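Glucokinase (Streptomyces griseus, PDB 3VGL) probably phosphorylates D-glucose at the expense of ATP, giving D-glucose 6-phosphate and ADP, as a zinc-containing sugar kinase of the ROK family. Local coordinates at residues L3-G17 against A51-A65. Sequence-based numbering, arbitrary orientation.
With ANP (phosphoaminophosphonic acid-adenylate ester), chain E.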
loop_
_atom_site.group_PDB
_atom_site.type_symbol
_atom_site.label_atom_id
_atom_site.label_comp_id
_atom_site.label_asym_id
_atom_site.label_seq_id
_atom_site.Cartn_x
_atom_site.Cartn_y
_atom_site.Cartn_z
ATOM N N LEU A 3 -2.208 -23.129 -44.781
ATOM C CA LEU A 3 -2.244 -23.431 -43.354
ATOM C C LEU A 3 -0.920 -23.103 -42.694
ATOM O O LEU A 3 0.144 -23.327 -43.263
ATOM C CB LEU A 3 -2.532 -24.916 -43.141
ATOM C CG LEU A 3 -3.774 -25.465 -43.848
ATOM C CD1 LEU A 3 -3.815 -26.954 -43.620
ATOM C CD2 LEU A 3 -5.023 -24.827 -43.317
ATOM N N THR A 4 -1.000 -22.562 -41.484
ATOM C CA THR A 4 0.180 -22.365 -40.645
ATOM C C THR A 4 -0.054 -23.061 -39.318
ATOM O O THR A 4 -1.176 -23.484 -39.020
ATOM C CB THR A 4 0.419 -20.865 -40.383
ATOM O OG1 THR A 4 -0.778 -20.310 -39.831
ATOM C CG2 THR A 4 0.760 -20.154 -41.689
ATOM N N ILE A 5 1.005 -23.194 -38.525
ATOM C CA ILE A 5 0.887 -23.720 -37.182
ATOM C C ILE A 5 1.072 -22.578 -36.201
ATOM O O ILE A 5 1.946 -21.753 -36.396
ATOM C CB ILE A 5 1.974 -24.806 -36.910
ATOM C CG1 ILE A 5 1.582 -26.128 -37.575
ATOM C CG2 ILE A 5 2.216 -24.993 -35.392
ATOM C CD1 ILE A 5 0.953 -27.141 -36.626
ATOM N N GLY A 6 0.216 -22.520 -35.184
ATOM C CA GLY A 6 0.461 -21.621 -34.039
ATOM C C GLY A 6 0.907 -22.451 -32.845
ATOM O O GLY A 6 0.375 -23.536 -32.604
ATOM N N VAL A 7 1.899 -21.953 -32.089
ATOM C CA VAL A 7 2.370 -22.612 -30.870
ATOM C C VAL A 7 2.362 -21.596 -29.726
ATOM O O VAL A 7 3.070 -20.585 -29.797
ATOM C CB VAL A 7 3.832 -23.154 -31.008
ATOM C CG1 VAL A 7 4.223 -24.006 -29.777
ATOM C CG2 VAL A 7 3.996 -23.967 -32.286
ATOM N N ASP A 8 1.558 -21.846 -28.693
ATOM C CA ASP A 8 1.498 -20.931 -27.544
ATOM C C ASP A 8 2.329 -21.566 -26.451
ATOM O O ASP A 8 2.025 -22.674 -25.996
ATOM C CB ASP A 8 0.027 -20.757 -27.108
ATOM C CG ASP A 8 -0.140 -19.747 -25.971
ATOM O OD1 ASP A 8 0.592 -19.830 -24.953
ATOM O OD2 ASP A 8 -1.018 -18.864 -26.099
ATOM N N ILE A 9 3.416 -20.890 -26.061
ATOM C CA ILE A 9 4.279 -21.392 -24.999
ATOM C C ILE A 9 4.088 -20.556 -23.748
ATOM O O ILE A 9 4.540 -19.398 -23.678
ATOM C CB ILE A 9 5.761 -21.375 -25.372
ATOM C CG1 ILE A 9 5.968 -22.189 -26.641
ATOM C CG2 ILE A 9 6.602 -21.988 -24.235
ATOM C CD1 ILE A 9 7.028 -21.614 -27.541
ATOM N N GLY A 10 3.403 -21.149 -22.780
ATOM C CA GLY A 10 3.131 -20.450 -21.512
ATOM C C GLY A 10 3.986 -21.004 -20.388
ATOM O O GLY A 10 4.734 -21.958 -20.569
ATOM N N GLY A 11 3.883 -20.382 -19.212
ATOM C CA GLY A 11 4.618 -20.851 -18.030
ATOM C C GLY A 11 4.300 -22.290 -17.639
ATOM O O GLY A 11 5.144 -22.969 -17.054
ATOM N N THR A 12 3.090 -22.756 -17.962
ATOM C CA THR A 12 2.624 -24.072 -17.533
ATOM C C THR A 12 2.485 -25.018 -18.724
ATOM O O THR A 12 2.903 -26.174 -18.648
ATOM C CB THR A 12 1.267 -23.954 -16.757
ATOM O OG1 THR A 12 1.456 -23.084 -15.629
ATOM C CG2 THR A 12 0.789 -25.294 -16.224
ATOM N N LYS A 13 1.906 -24.515 -19.817
ATOM C CA LYS A 13 1.490 -25.358 -20.943
ATOM C C LYS A 13 2.019 -24.874 -22.278
ATOM O O LYS A 13 2.122 -23.675 -22.530
ATOM C CB LYS A 13 -0.041 -25.363 -21.062
ATOM C CG LYS A 13 -0.805 -25.696 -19.802
ATOM C CD LYS A 13 -2.181 -25.053 -19.879
ATOM C CE LYS A 13 -2.972 -25.307 -18.618
ATOM N NZ LYS A 13 -4.358 -24.787 -18.741
ATOM N N ILE A 14 2.300 -25.831 -23.157
ATOM C CA ILE A 14 2.513 -25.551 -24.568
ATOM C C ILE A 14 1.326 -26.102 -25.352
ATOM O O ILE A 14 0.900 -27.240 -25.133
ATOM C CB ILE A 14 3.844 -26.196 -25.068
ATOM C CG1 ILE A 14 5.045 -25.486 -24.427
ATOM C CG2 ILE A 14 3.918 -26.155 -26.598
ATOM C CD1 ILE A 14 6.368 -26.246 -24.593
ATOM N N ALA A 15 0.765 -25.282 -26.233
ATOM C CA ALA A 15 -0.334 -25.719 -27.096
ATOM C C ALA A 15 -0.067 -25.320 -28.529
ATOM O O ALA A 15 0.323 -24.192 -28.806
ATOM C CB ALA A 15 -1.640 -25.137 -26.634
ATOM N N ALA A 16 -0.304 -26.255 -29.454
ATOM C CA ALA A 16 -0.104 -25.952 -30.853
ATOM C C ALA A 16 -1.283 -26.444 -31.668
ATOM O O ALA A 16 -2.023 -27.347 -31.251
ATOM C CB ALA A 16 1.193 -26.562 -31.367
ATOM N N GLY A 17 -1.468 -25.819 -32.816
ATOM C CA GLY A 17 -2.486 -26.277 -33.745
ATOM C C GLY A 17 -2.315 -25.706 -35.117
ATOM O O GLY A 17 -1.723 -24.646 -35.296
ATOM N N ALA A 51 0.914 -31.454 -34.056
ATOM C CA ALA A 51 -0.185 -30.663 -34.623
ATOM C C ALA A 51 -0.217 -30.732 -36.164
ATOM O O ALA A 51 -1.282 -30.643 -36.780
ATOM C CB ALA A 51 -0.074 -29.234 -34.156
ATOM N N SER A 52 0.956 -30.944 -36.766
ATOM C CA SER A 52 1.094 -30.903 -38.221
ATOM C C SER A 52 0.630 -32.191 -38.886
ATOM O O SER A 52 0.455 -32.196 -40.093
ATOM C CB SER A 52 2.545 -30.617 -38.626
ATOM O OG SER A 52 2.870 -29.268 -38.287
ATOM N N GLU A 53 0.450 -33.266 -38.112
ATOM C CA GLU A 53 0.027 -34.579 -38.668
ATOM C C GLU A 53 -1.151 -34.432 -39.606
ATOM O O GLU A 53 -2.201 -33.950 -39.198
ATOM C CB GLU A 53 -0.327 -35.574 -37.543
ATOM C CG GLU A 53 -0.737 -36.982 -38.002
ATOM C CD GLU A 53 -0.998 -37.963 -36.842
ATOM O OE1 GLU A 53 -0.894 -37.539 -35.662
ATOM O OE2 GLU A 53 -1.312 -39.152 -37.117
ATOM N N GLY A 54 -0.974 -34.867 -40.858
ATOM C CA GLY A 54 -2.029 -34.808 -41.864
ATOM C C GLY A 54 -2.167 -33.527 -42.655
ATOM O O GLY A 54 -2.990 -33.456 -43.575
ATOM N N HIS A 55 -1.373 -32.512 -42.323
ATOM C CA HIS A 55 -1.615 -31.188 -42.896
ATOM C C HIS A 55 -0.396 -30.631 -43.600
ATOM O O HIS A 55 0.724 -30.800 -43.143
ATOM C CB HIS A 55 -2.065 -30.199 -41.803
ATOM C CG HIS A 55 -3.315 -30.617 -41.088
ATOM N ND1 HIS A 55 -4.580 -30.393 -41.594
ATOM C CD2 HIS A 55 -3.489 -31.266 -39.912
ATOM C CE1 HIS A 55 -5.479 -30.869 -40.753
ATOM N NE2 HIS A 55 -4.845 -31.413 -39.729
ATOM N N ASP A 56 -0.642 -29.929 -44.703
ATOM C CA ASP A 56 0.412 -29.200 -45.399
ATOM C C ASP A 56 0.571 -27.814 -44.746
ATOM O O ASP A 56 -0.307 -26.960 -44.871
ATOM C CB ASP A 56 0.061 -29.049 -46.885
ATOM C CG ASP A 56 -0.048 -30.384 -47.612
ATOM O OD1 ASP A 56 0.750 -31.311 -47.331
ATOM O OD2 ASP A 56 -0.929 -30.496 -48.488
ATOM N N VAL A 57 1.691 -27.622 -44.055
ATOM C CA VAL A 57 1.939 -26.424 -43.228
ATOM C C VAL A 57 3.048 -25.536 -43.809
ATOM O O VAL A 57 4.136 -26.022 -44.130
ATOM C CB VAL A 57 2.291 -26.835 -41.773
ATOM C CG1 VAL A 57 2.749 -25.635 -40.944
ATOM C CG2 VAL A 57 1.107 -27.532 -41.113
ATOM N N GLU A 58 2.771 -24.232 -43.881
ATOM C CA GLU A 58 3.606 -23.246 -44.574
ATOM C C GLU A 58 4.551 -22.449 -43.660
ATOM O O GLU A 58 5.622 -21.998 -44.087
ATOM C CB GLU A 58 2.684 -22.266 -45.287
ATOM C CG GLU A 58 3.293 -21.531 -46.454
ATOM C CD GLU A 58 2.306 -21.391 -47.605
ATOM O OE1 GLU A 58 1.200 -20.851 -47.383
ATOM O OE2 GLU A 58 2.633 -21.822 -48.732
ATOM N N ALA A 59 4.142 -22.257 -42.408
ATOM C CA ALA A 59 4.924 -21.453 -41.471
ATOM C C ALA A 59 4.538 -21.802 -40.051
ATOM O O ALA A 59 3.499 -22.414 -39.831
ATOM C CB ALA A 59 4.676 -19.959 -41.715
ATOM N N VAL A 60 5.355 -21.359 -39.098
ATOM C CA VAL A 60 5.108 -21.556 -37.659
ATOM C C VAL A 60 5.109 -20.191 -36.972
ATOM O O VAL A 60 6.058 -19.421 -37.119
ATOM C CB VAL A 60 6.176 -22.488 -37.000
ATOM C CG1 VAL A 60 5.956 -22.624 -35.496
ATOM C CG2 VAL A 60 6.181 -23.893 -37.641
ATOM N N GLY A 61 4.038 -19.887 -36.242
ATOM C CA GLY A 61 4.022 -18.703 -35.368
ATOM C C GLY A 61 4.081 -19.161 -33.928
ATOM O O GLY A 61 3.312 -20.021 -33.514
ATOM N N ILE A 62 4.970 -18.545 -33.147
ATOM C CA ILE A 62 5.125 -18.858 -31.746
ATOM C C ILE A 62 4.613 -17.666 -30.953
ATOM O O ILE A 62 5.031 -16.531 -31.220
ATOM C CB ILE A 62 6.616 -19.088 -31.420
ATOM C CG1 ILE A 62 7.087 -20.417 -32.018
ATOM C CG2 ILE A 62 6.845 -19.039 -29.899
ATOM C CD1 ILE A 62 8.606 -20.617 -31.974
ATOM N N GLY A 63 3.686 -17.919 -30.031
ATOM C CA GLY A 63 3.306 -16.912 -29.008
ATOM C C GLY A 63 4.028 -17.299 -27.729
ATOM O O GLY A 63 3.692 -18.316 -27.122
ATOM N N ALA A 64 5.023 -16.502 -27.330
ATOM C CA ALA A 64 5.898 -16.863 -26.236
ATOM C C ALA A 64 5.594 -16.010 -25.014
ATOM O O ALA A 64 5.490 -14.805 -25.140
ATOM C CB ALA A 64 7.357 -16.648 -26.655
ATOM N N ALA A 65 5.517 -16.641 -23.842
ATOM C CA ALA A 65 5.248 -15.923 -22.588
ATOM C C ALA A 65 6.497 -15.185 -22.064
ATOM O O ALA A 65 7.076 -15.540 -21.034
ATOM C CB ALA A 65 4.712 -16.885 -21.551
HETATM P PB ANP E . -0.185 -20.896 -19.454
HETATM O O1B ANP E . 0.063 -19.699 -18.531
HETATM O O2B ANP E . 0.863 -21.970 -19.427
HETATM N N3B ANP E . -0.331 -20.342 -21.070
HETATM P PA ANP E . -2.964 -21.086 -18.569
HETATM O O1A ANP E . -3.923 -22.279 -18.581
HETATM O O2A ANP E . -3.289 -19.854 -19.356
HETATM O O3A ANP E . -1.509 -21.661 -18.967
HETATM O "O5'" ANP E . -2.706 -20.617 -17.052
HETATM C "C5'" ANP E . -2.344 -21.546 -16.024
HETATM C "C4'" ANP E . -2.802 -21.012 -14.684
HETATM O "O4'" ANP E . -4.195 -20.674 -14.738
HETATM C "C3'" ANP E . -2.655 -22.072 -13.622
HETATM O "O3'" ANP E . -2.496 -21.396 -12.372
HETATM C "C2'" ANP E . -4.004 -22.742 -13.676
HETATM O "O2'" ANP E . -4.328 -23.387 -12.457
HETATM C "C1'" ANP E . -4.966 -21.602 -13.978
HETATM N N9 ANP E . -6.058 -22.040 -14.865
HETATM C C8 ANP E . -5.971 -22.451 -16.143
HETATM N N7 ANP E . -7.212 -22.766 -16.634
HETATM C C5 ANP E . -8.082 -22.517 -15.640
HETATM C C6 ANP E . -9.554 -22.635 -15.433
HETATM N N6 ANP E . -10.368 -23.070 -16.430
HETATM N N1 ANP E . -10.044 -22.256 -14.233
HETATM C C2 ANP E . -9.278 -21.816 -13.205
HETATM N N3 ANP E . -7.934 -21.700 -13.324
HETATM C C4 ANP E . -7.328 -22.036 -14.480
HETATM O O HOH W 1 -1.112 -24.980 -46.540
#
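The N-terminal sheet of the actin-like ATPase fold illustrates how a parallel strand pair can bring a nucleotide loop and a glucose-pocket residue to the same end of a sheet: strand 3-9 lies beside strand 57-64, and Ile5 N bonds Ala59 O while Gly61 N returns to Ile5 O. The ladder continues through Val7 and Ile9 and closes with Ala65 N on Ile9 O (2.9 Å). On its other edge strand 3-9 pairs antiparallel with strand 13-19, and the Gly10-Gly11 turn between them is the phosphate-binding hairpin of this superfamily. There the backbone N atoms of Thr12 and Lys13 both grip ANP O2B, each at 2.8 Å. The Lys13 chain, extended beyond CG, runs alongside the phosphates to set NZ 2.6 Å from ANP O1A; an alanine here would probably leave that alpha-phosphate oxygen without its cationic mate. Gly10 has to be bare, since a CB would collide with ANP N3B. Ala65, whose N makes the last rung, touches the bound glucose.

Ile5, Val7 and Ile9 share a sheet face with Val60 and Ile62, covered by helix 37-52. With CG1 of Ile5 anti to the carbonyl carbon (chi1 -77°), the chain crosses Val57 at about a right angle, and CD1 presses on Ala51 CB at a tight 3.4 Å. Ser52 OG, bonded to Val48 O, lies beside the same methyl. Nearer the nucleotide, the side chains of Ile9 and Ile62 cross obliquely, CD1 of Ile9 meeting CG2 of Ile62 at 3.5 Å.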